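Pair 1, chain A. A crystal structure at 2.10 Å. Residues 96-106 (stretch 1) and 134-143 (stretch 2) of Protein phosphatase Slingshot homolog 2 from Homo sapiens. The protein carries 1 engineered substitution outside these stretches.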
# COMPACT_ATOMS: atom_id res chain seq x y z
N ALA A 96 0.22 -2.17 -4.58
CA ALA A 96 -1.18 -2.32 -4.96
C ALA A 96 -1.87 -3.39 -4.11
O ALA A 96 -2.94 -3.14 -3.56
CB ALA A 96 -1.35 -2.62 -6.43
N SER A 97 -1.24 -4.55 -4.00
CA SER A 97 -1.76 -5.66 -3.23
C SER A 97 -2.02 -5.26 -1.79
O SER A 97 -3.08 -5.55 -1.24
CB SER A 97 -0.78 -6.84 -3.26
OG SER A 97 -0.24 -7.03 -4.55
N THR A 98 -1.04 -4.60 -1.18
CA THR A 98 -1.16 -4.14 0.19
C THR A 98 -2.38 -3.24 0.36
O THR A 98 -3.17 -3.39 1.29
CB THR A 98 0.10 -3.37 0.64
OG1 THR A 98 1.22 -4.25 0.61
CG2 THR A 98 -0.06 -2.90 2.08
N VAL A 99 -2.53 -2.30 -0.57
CA VAL A 99 -3.67 -1.38 -0.53
C VAL A 99 -4.98 -2.13 -0.67
O VAL A 99 -5.96 -1.84 0.01
CB VAL A 99 -3.57 -0.30 -1.62
CG1 VAL A 99 -4.91 0.41 -1.77
CG2 VAL A 99 -2.47 0.70 -1.31
N ILE A 100 -5.02 -3.14 -1.55
CA ILE A 100 -6.26 -3.89 -1.73
C ILE A 100 -6.64 -4.61 -0.44
O ILE A 100 -7.81 -4.61 -0.05
CB ILE A 100 -6.16 -4.90 -2.89
CG1 ILE A 100 -6.13 -4.27 -4.28
CG2 ILE A 100 -7.31 -5.90 -2.79
CD1 ILE A 100 -5.18 -4.93 -5.26
N ALA A 101 -5.67 -5.23 0.21
CA ALA A 101 -5.85 -5.94 1.46
C ALA A 101 -6.36 -5.01 2.56
O ALA A 101 -7.24 -5.38 3.33
CB ALA A 101 -4.55 -6.60 1.91
N TYR A 102 -5.78 -3.81 2.65
CA TYR A 102 -6.23 -2.89 3.70
C TYR A 102 -7.71 -2.56 3.54
O TYR A 102 -8.46 -2.55 4.51
CB TYR A 102 -5.40 -1.61 3.68
CG TYR A 102 -5.94 -0.53 4.59
CD1 TYR A 102 -5.74 -0.60 5.96
CD2 TYR A 102 -6.64 0.56 4.08
CE1 TYR A 102 -6.23 0.38 6.81
CE2 TYR A 102 -7.13 1.54 4.92
CZ TYR A 102 -6.93 1.45 6.28
OH TYR A 102 -7.42 2.44 7.11
N ALA A 103 -8.14 -2.30 2.31
CA ALA A 103 -9.53 -1.98 2.00
C ALA A 103 -10.46 -3.13 2.35
O ALA A 103 -11.55 -2.92 2.91
CB ALA A 103 -9.67 -1.59 0.54
N MET A 104 -10.06 -4.36 2.05
CA MET A 104 -10.83 -5.54 2.45
C MET A 104 -11.03 -5.55 3.97
O MET A 104 -12.13 -5.66 4.48
CB MET A 104 -10.10 -6.82 2.04
CG MET A 104 -10.16 -7.17 0.57
SD MET A 104 -8.98 -8.44 0.09
CE MET A 104 -9.61 -9.87 0.95
N LYS A 105 -9.90 -5.44 4.67
CA LYS A 105 -9.93 -5.42 6.13
C LYS A 105 -10.71 -4.23 6.68
O LYS A 105 -11.62 -4.39 7.49
CB LYS A 105 -8.50 -5.39 6.68
CG LYS A 105 -8.45 -5.61 8.19
CD LYS A 105 -7.17 -6.29 8.62
CE LYS A 105 -6.89 -6.02 10.10
NZ LYS A 105 -8.08 -6.37 10.94
N GLU A 106 -10.34 -3.04 6.23
CA GLU A 106 -10.85 -1.79 6.78
C GLU A 106 -12.33 -1.59 6.51
O GLU A 106 -13.10 -1.31 7.44
CB GLU A 106 -10.04 -0.61 6.23
CG GLU A 106 -10.46 0.76 6.69
CD GLU A 106 -10.42 0.95 8.19
OE1 GLU A 106 -9.34 0.95 8.81
OE2 GLU A 106 -11.52 1.11 8.78
N GLN A 134 -2.60 -14.83 -2.54
CA GLN A 134 -2.58 -14.49 -1.13
C GLN A 134 -3.74 -13.60 -0.72
O GLN A 134 -4.25 -13.72 0.40
CB GLN A 134 -1.25 -13.82 -0.77
CG GLN A 134 -0.11 -14.81 -0.62
CD GLN A 134 1.25 -14.18 -0.85
OE1 GLN A 134 1.66 -13.26 -0.14
NE2 GLN A 134 1.95 -14.69 -1.85
N LEU A 135 -4.16 -12.71 -1.61
CA LEU A 135 -5.31 -11.85 -1.35
C LEU A 135 -6.60 -12.67 -1.25
O LEU A 135 -7.44 -12.40 -0.40
CB LEU A 135 -5.45 -10.78 -2.43
CG LEU A 135 -4.45 -9.62 -2.35
CD1 LEU A 135 -4.39 -8.87 -3.67
CD2 LEU A 135 -4.78 -8.68 -1.21
N GLU A 136 -6.71 -13.69 -2.09
CA GLU A 136 -7.77 -14.68 -2.02
C GLU A 136 -7.72 -15.41 -0.67
O GLU A 136 -8.75 -15.66 -0.05
CB GLU A 136 -7.63 -15.73 -3.12
CG GLU A 136 -8.11 -15.31 -4.49
CD GLU A 136 -7.69 -16.32 -5.56
OE1 GLU A 136 -7.41 -17.48 -5.19
OE2 GLU A 136 -7.64 -15.92 -6.74
N GLU A 137 -6.51 -15.76 -0.24
CA GLU A 137 -6.38 -16.35 1.09
C GLU A 137 -6.88 -15.36 2.15
O GLU A 137 -7.72 -15.71 2.97
CB GLU A 137 -4.94 -16.77 1.39
CG GLU A 137 -4.79 -17.54 2.69
CD GLU A 137 -3.47 -18.25 2.86
OE1 GLU A 137 -3.26 -18.83 3.95
OE2 GLU A 137 -2.65 -18.24 1.91
N TYR A 138 -6.35 -14.14 2.08
CA TYR A 138 -6.64 -13.09 3.05
C TYR A 138 -8.15 -12.96 3.24
O TYR A 138 -8.66 -12.93 4.36
CB TYR A 138 -6.05 -11.77 2.58
CG TYR A 138 -6.01 -10.65 3.58
CD1 TYR A 138 -5.48 -10.86 4.85
CD2 TYR A 138 -6.50 -9.39 3.28
CE1 TYR A 138 -5.43 -9.85 5.79
CE2 TYR A 138 -6.45 -8.37 4.21
CZ TYR A 138 -5.92 -8.60 5.46
OH TYR A 138 -5.87 -7.60 6.40
N GLN A 139 -8.85 -12.93 2.11
CA GLN A 139 -10.31 -12.95 2.10
C GLN A 139 -10.86 -14.08 2.96
O GLN A 139 -11.64 -13.85 3.88
CB GLN A 139 -10.80 -13.10 0.66
CG GLN A 139 -12.31 -13.03 0.49
CD GLN A 139 -12.68 -12.95 -0.98
OE1 GLN A 139 -12.20 -13.76 -1.77
NE2 GLN A 139 -13.49 -11.96 -1.34
N GLY A 140 -10.42 -15.30 2.67
CA GLY A 140 -10.83 -16.45 3.45
C GLY A 140 -10.49 -16.28 4.92
O GLY A 140 -11.28 -16.62 5.80
N ILE A 141 -9.31 -15.73 5.20
CA ILE A 141 -8.91 -15.52 6.59
C ILE A 141 -9.80 -14.48 7.25
O ILE A 141 -10.26 -14.62 8.38
CB ILE A 141 -7.44 -15.11 6.71
CG1 ILE A 141 -6.44 -16.21 6.35
CG2 ILE A 141 -7.17 -14.58 8.12
CD1 ILE A 141 -5.09 -15.72 5.88
N LEU A 142 -10.09 -13.39 6.54
CA LEU A 142 -10.89 -12.33 7.15
C LEU A 142 -12.27 -12.85 7.54
O LEU A 142 -12.83 -12.45 8.56
CB LEU A 142 -10.99 -11.14 6.19
CG LEU A 142 -9.73 -10.29 6.03
CD1 LEU A 142 -9.99 -9.09 5.14
CD2 LEU A 142 -9.20 -9.84 7.39
N LEU A 143 -12.78 -13.77 6.73
CA LEU A 143 -14.05 -14.42 6.99
C LEU A 143 -13.95 -15.44 8.12
O LEU A 143 -14.71 -15.40 9.09
CB LEU A 143 -14.57 -15.12 5.73
CG LEU A 143 -14.36 -14.37 4.42
CD1 LEU A 143 -14.89 -15.19 3.25
CD2 LEU A 143 -15.02 -13.00 4.47

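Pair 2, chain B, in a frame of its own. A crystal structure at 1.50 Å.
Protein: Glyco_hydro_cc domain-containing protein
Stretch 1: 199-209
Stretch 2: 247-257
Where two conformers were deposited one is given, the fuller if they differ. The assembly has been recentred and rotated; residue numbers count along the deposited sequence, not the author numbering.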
# COMPACT_ATOMS: atom_id res chain seq x y z
N SER B 199 -4.00 22.06 -8.98
CA SER B 199 -3.89 23.00 -7.84
C SER B 199 -3.84 22.22 -6.52
O SER B 199 -4.36 21.05 -6.41
CB SER B 199 -5.00 24.05 -7.83
OG SER B 199 -6.25 23.46 -7.51
N LEU B 200 -3.31 22.87 -5.50
CA LEU B 200 -3.39 22.32 -4.13
C LEU B 200 -4.86 22.18 -3.66
O LEU B 200 -5.18 21.13 -3.02
CB LEU B 200 -2.55 23.16 -3.16
CG LEU B 200 -2.74 22.81 -1.68
CD1 LEU B 200 -2.28 21.38 -1.39
CD2 LEU B 200 -2.06 23.81 -0.74
N GLU B 201 -5.72 23.18 -3.86
CA GLU B 201 -7.12 23.02 -3.39
C GLU B 201 -7.66 21.67 -4.01
O GLU B 201 -8.35 20.94 -3.31
CB GLU B 201 -8.00 24.24 -3.68
CG GLU B 201 -8.97 24.60 -2.49
CD GLU B 201 -8.39 24.70 -1.06
OE1 GLU B 201 -7.39 25.45 -0.85
OE2 GLU B 201 -8.92 24.02 -0.13
N LYS B 202 -7.34 21.39 -5.27
CA LYS B 202 -8.05 20.32 -6.01
C LYS B 202 -7.52 19.02 -5.41
O LYS B 202 -8.33 18.15 -5.19
CB LYS B 202 -7.79 20.42 -7.52
CG LYS B 202 -8.64 21.48 -8.20
CD LYS B 202 -8.49 21.52 -9.71
CE LYS B 202 -9.05 22.81 -10.29
NZ LYS B 202 -8.92 22.94 -11.77
N GLN B 203 -6.24 18.97 -5.04
CA GLN B 203 -5.71 17.74 -4.40
C GLN B 203 -6.33 17.63 -3.00
O GLN B 203 -6.65 16.51 -2.58
CB GLN B 203 -4.18 17.72 -4.31
CG GLN B 203 -3.59 16.37 -3.97
CD GLN B 203 -3.90 15.33 -5.01
OE1 GLN B 203 -4.76 14.51 -4.79
NE2 GLN B 203 -3.15 15.33 -6.10
N LYS B 204 -6.49 18.77 -2.29
CA LYS B 204 -7.11 18.72 -0.92
C LYS B 204 -8.54 18.21 -1.03
O LYS B 204 -9.01 17.35 -0.22
CB LYS B 204 -7.06 20.09 -0.22
CG LYS B 204 -5.70 20.53 0.32
CD LYS B 204 -5.68 21.95 0.86
CE LYS B 204 -6.45 22.04 2.16
NZ LYS B 204 -6.46 23.44 2.63
N GLN B 205 -9.28 18.73 -2.02
CA GLN B 205 -10.69 18.32 -2.25
C GLN B 205 -10.71 16.80 -2.48
O GLN B 205 -11.57 16.09 -1.90
CB GLN B 205 -11.27 19.15 -3.38
CG GLN B 205 -12.78 18.99 -3.53
CD GLN B 205 -13.22 17.71 -4.19
OE1 GLN B 205 -12.50 17.13 -5.01
NE2 GLN B 205 -14.40 17.25 -3.84
N GLN B 206 -9.84 16.30 -3.33
CA GLN B 206 -9.88 14.88 -3.71
C GLN B 206 -9.34 14.03 -2.54
O GLN B 206 -9.94 12.96 -2.27
CB GLN B 206 -9.09 14.65 -4.99
CG GLN B 206 -9.94 14.90 -6.21
CD GLN B 206 -11.11 13.92 -6.27
OE1 GLN B 206 -10.89 12.72 -6.47
NE2 GLN B 206 -12.34 14.43 -6.06
N MET B 207 -8.35 14.51 -1.79
CA MET B 207 -7.90 13.80 -0.56
C MET B 207 -9.06 13.68 0.40
O MET B 207 -9.29 12.57 0.94
CB MET B 207 -6.73 14.54 0.12
CG MET B 207 -6.41 13.97 1.47
SD MET B 207 -5.09 14.90 2.26
CE MET B 207 -3.70 14.15 1.41
N ALA B 208 -9.81 14.73 0.64
CA ALA B 208 -10.92 14.64 1.61
C ALA B 208 -11.95 13.59 1.11
O ALA B 208 -12.44 12.78 1.90
CB ALA B 208 -11.53 16.01 1.84
N GLU B 209 -12.33 13.68 -0.16
CA GLU B 209 -13.34 12.75 -0.74
C GLU B 209 -12.84 11.30 -0.59
O GLU B 209 -13.57 10.47 -0.07
CB GLU B 209 -13.60 13.06 -2.21
CG GLU B 209 -14.73 14.03 -2.34
CD GLU B 209 -15.42 14.14 -3.69
OE1 GLU B 209 -15.10 13.34 -4.62
OE2 GLU B 209 -16.25 15.06 -3.79
N THR B 247 3.68 19.93 4.78
CA THR B 247 3.04 20.86 3.84
C THR B 247 1.62 21.15 4.33
O THR B 247 1.12 20.53 5.28
CB THR B 247 2.97 20.27 2.44
OG1 THR B 247 2.18 19.07 2.51
CG2 THR B 247 4.34 19.98 1.85
N GLU B 248 0.98 22.11 3.70
CA GLU B 248 -0.46 22.32 3.93
C GLU B 248 -1.21 20.99 3.72
O GLU B 248 -2.05 20.64 4.54
CB GLU B 248 -0.96 23.44 3.04
CG GLU B 248 -2.42 23.67 3.21
CD GLU B 248 -2.87 24.91 2.46
OE1 GLU B 248 -2.02 25.74 2.17
OE2 GLU B 248 -4.04 24.92 2.06
N LEU B 249 -0.91 20.29 2.64
CA LEU B 249 -1.60 19.01 2.34
C LEU B 249 -1.38 18.04 3.51
O LEU B 249 -2.33 17.34 3.89
CB LEU B 249 -1.11 18.38 1.03
CG LEU B 249 -1.92 17.15 0.63
CD1 LEU B 249 -3.27 17.57 0.06
CD2 LEU B 249 -1.14 16.30 -0.36
N GLY B 250 -0.14 17.98 4.01
CA GLY B 250 0.19 17.03 5.09
C GLY B 250 -0.59 17.35 6.34
O GLY B 250 -1.15 16.45 6.95
N GLN B 251 -0.61 18.63 6.75
CA GLN B 251 -1.39 19.03 7.94
C GLN B 251 -2.84 18.58 7.67
O GLN B 251 -3.52 18.08 8.60
CB GLN B 251 -1.22 20.54 8.17
CG GLN B 251 -1.73 21.00 9.52
CD GLN B 251 -0.66 20.95 10.59
OE1 GLN B 251 -0.71 20.15 11.52
NE2 GLN B 251 0.34 21.82 10.46
N TYR B 252 -3.34 18.83 6.47
CA TYR B 252 -4.77 18.57 6.15
C TYR B 252 -5.05 17.07 6.30
O TYR B 252 -5.98 16.66 7.05
CB TYR B 252 -5.10 19.12 4.77
CG TYR B 252 -6.55 19.02 4.39
CD1 TYR B 252 -7.50 19.77 5.06
CD2 TYR B 252 -6.97 18.29 3.30
CE1 TYR B 252 -8.84 19.76 4.69
CE2 TYR B 252 -8.30 18.28 2.91
CZ TYR B 252 -9.25 18.99 3.61
OH TYR B 252 -10.59 18.97 3.29
N TYR B 253 -4.22 16.25 5.68
CA TYR B 253 -4.31 14.77 5.77
C TYR B 253 -4.44 14.29 7.22
O TYR B 253 -5.34 13.44 7.55
CB TYR B 253 -3.11 14.11 5.11
CG TYR B 253 -3.15 12.61 4.99
CD1 TYR B 253 -4.18 11.94 4.36
CD2 TYR B 253 -2.09 11.83 5.43
CE1 TYR B 253 -4.20 10.56 4.20
CE2 TYR B 253 -2.07 10.45 5.25
CZ TYR B 253 -3.12 9.80 4.61
OH TYR B 253 -3.18 8.46 4.42
N LEU B 254 -3.57 14.80 8.08
CA LEU B 254 -3.51 14.30 9.47
C LEU B 254 -4.72 14.75 10.26
O LEU B 254 -5.04 14.07 11.30
CB LEU B 254 -2.18 14.75 10.12
CG LEU B 254 -0.91 14.37 9.36
CD1 LEU B 254 0.32 14.90 10.08
CD2 LEU B 254 -0.79 12.89 9.15
N SER B 255 -5.38 15.81 9.84
CA SER B 255 -6.54 16.44 10.54
C SER B 255 -7.85 15.77 10.16
O SER B 255 -8.84 16.01 10.86
CB SER B 255 -6.67 17.91 10.15
OG SER B 255 -7.38 18.03 8.87
N LEU B 256 -7.89 15.06 9.04
CA LEU B 256 -9.19 14.54 8.52
C LEU B 256 -9.84 13.63 9.55
O LEU B 256 -9.17 12.87 10.26
CB LEU B 256 -8.96 13.86 7.17
CG LEU B 256 -8.67 14.87 6.06
CD1 LEU B 256 -8.20 14.18 4.77
CD2 LEU B 256 -9.87 15.74 5.81
N PRO B 257 -11.19 13.68 9.64
CA PRO B 257 -11.94 12.78 10.49
C PRO B 257 -11.69 11.32 10.07
O PRO B 257 -11.21 11.06 9.01
CB PRO B 257 -13.40 13.12 10.20
CG PRO B 257 -13.37 14.53 9.64
CD PRO B 257 -12.06 14.59 8.87

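Two helices that run side by side in the same direction pose a recurrent problem: the gap between their axes must be filled, and the backbone fixes where the filling side chains start but not what they are. Pairs 1 and 2 make a worked example. Their axes approach to 10.5 and 10.4 Å with crossing angles of -16° and -18°, and 14 central residues superpose with an RMSD of 0.3 Å.

Three matched positions are filled alike. A:Met104 falls on B:Met207, A:Tyr138 on B:Tyr252 and A:Leu142 on B:Leu256, with side-chain centres no more than 0.7 Å apart. In both pairs the methionine touches both of the other two. A:Met104 CB is 3.8 Å from A:Leu142 CD1, and B:Met207 CG is 3.8 Å from B:Leu256 CD1. The methionines nevertheless differ in rotamer, m, t, p for A:Met104 and t, t, m for B:Met207, yet both reach the same four matched positions, by different atoms: A:Met104 CE lies 3.4 Å from A:Gln139 CA, as the side chain enters a hole formed by A:Leu135, A:Tyr138, A:Gln139 and A:Leu142, whereas B:Met207 SD lies 3.6 Å from B:Tyr253 CB and B:Met207 CE lies 3.6 Å from B:Leu249 CG.

The matched leucines A:Leu135 and B:Leu249 also diverge, being m, t and t, p. A:Leu135 points toward the first helix, its CD2 3.8 Å from A:Ala101 CB. B:Leu249 starts sideways but its end comes nearer, and it becomes the knob, set among B:Leu200, B:Gln203, B:Lys204 and B:Met207.

The sharpest contrast is at A:Ala101 and B:Lys204, whose CA atoms fall 0.1 Å apart. At A:Ala101 the backbone meets the tyrosine: A:Ala101 O is 3.2 Å from A:Tyr138 CE2, at the ring edge, and A:Ala101 CB is 3.5 Å from that same CE2. Pair 2 keeps the backbone contact, with B:Lys204 O 3.3 Å from B:Tyr252 CE2, but adds a long side chain that lies across the ring. B:Lys204 CE sits over one face, 3.8 Å from the centroid of the B:Tyr252 ring, and B:Lys204 NZ continues to B:Glu248 OE2 at 2.9 Å, a hydrogen-bonded salt bridge. The matched A:Gln134 makes no contact with stretch 1, its side chain being hydrogen-bonded elsewhere in the structure, and no hydrogen bond joins the two stretches of pair 1.

The buried surface is 425 Å² in pair 1 and 560 Å² in pair 2. One backbone frame thus accommodates either a largely apolar packing or one bordered by charge.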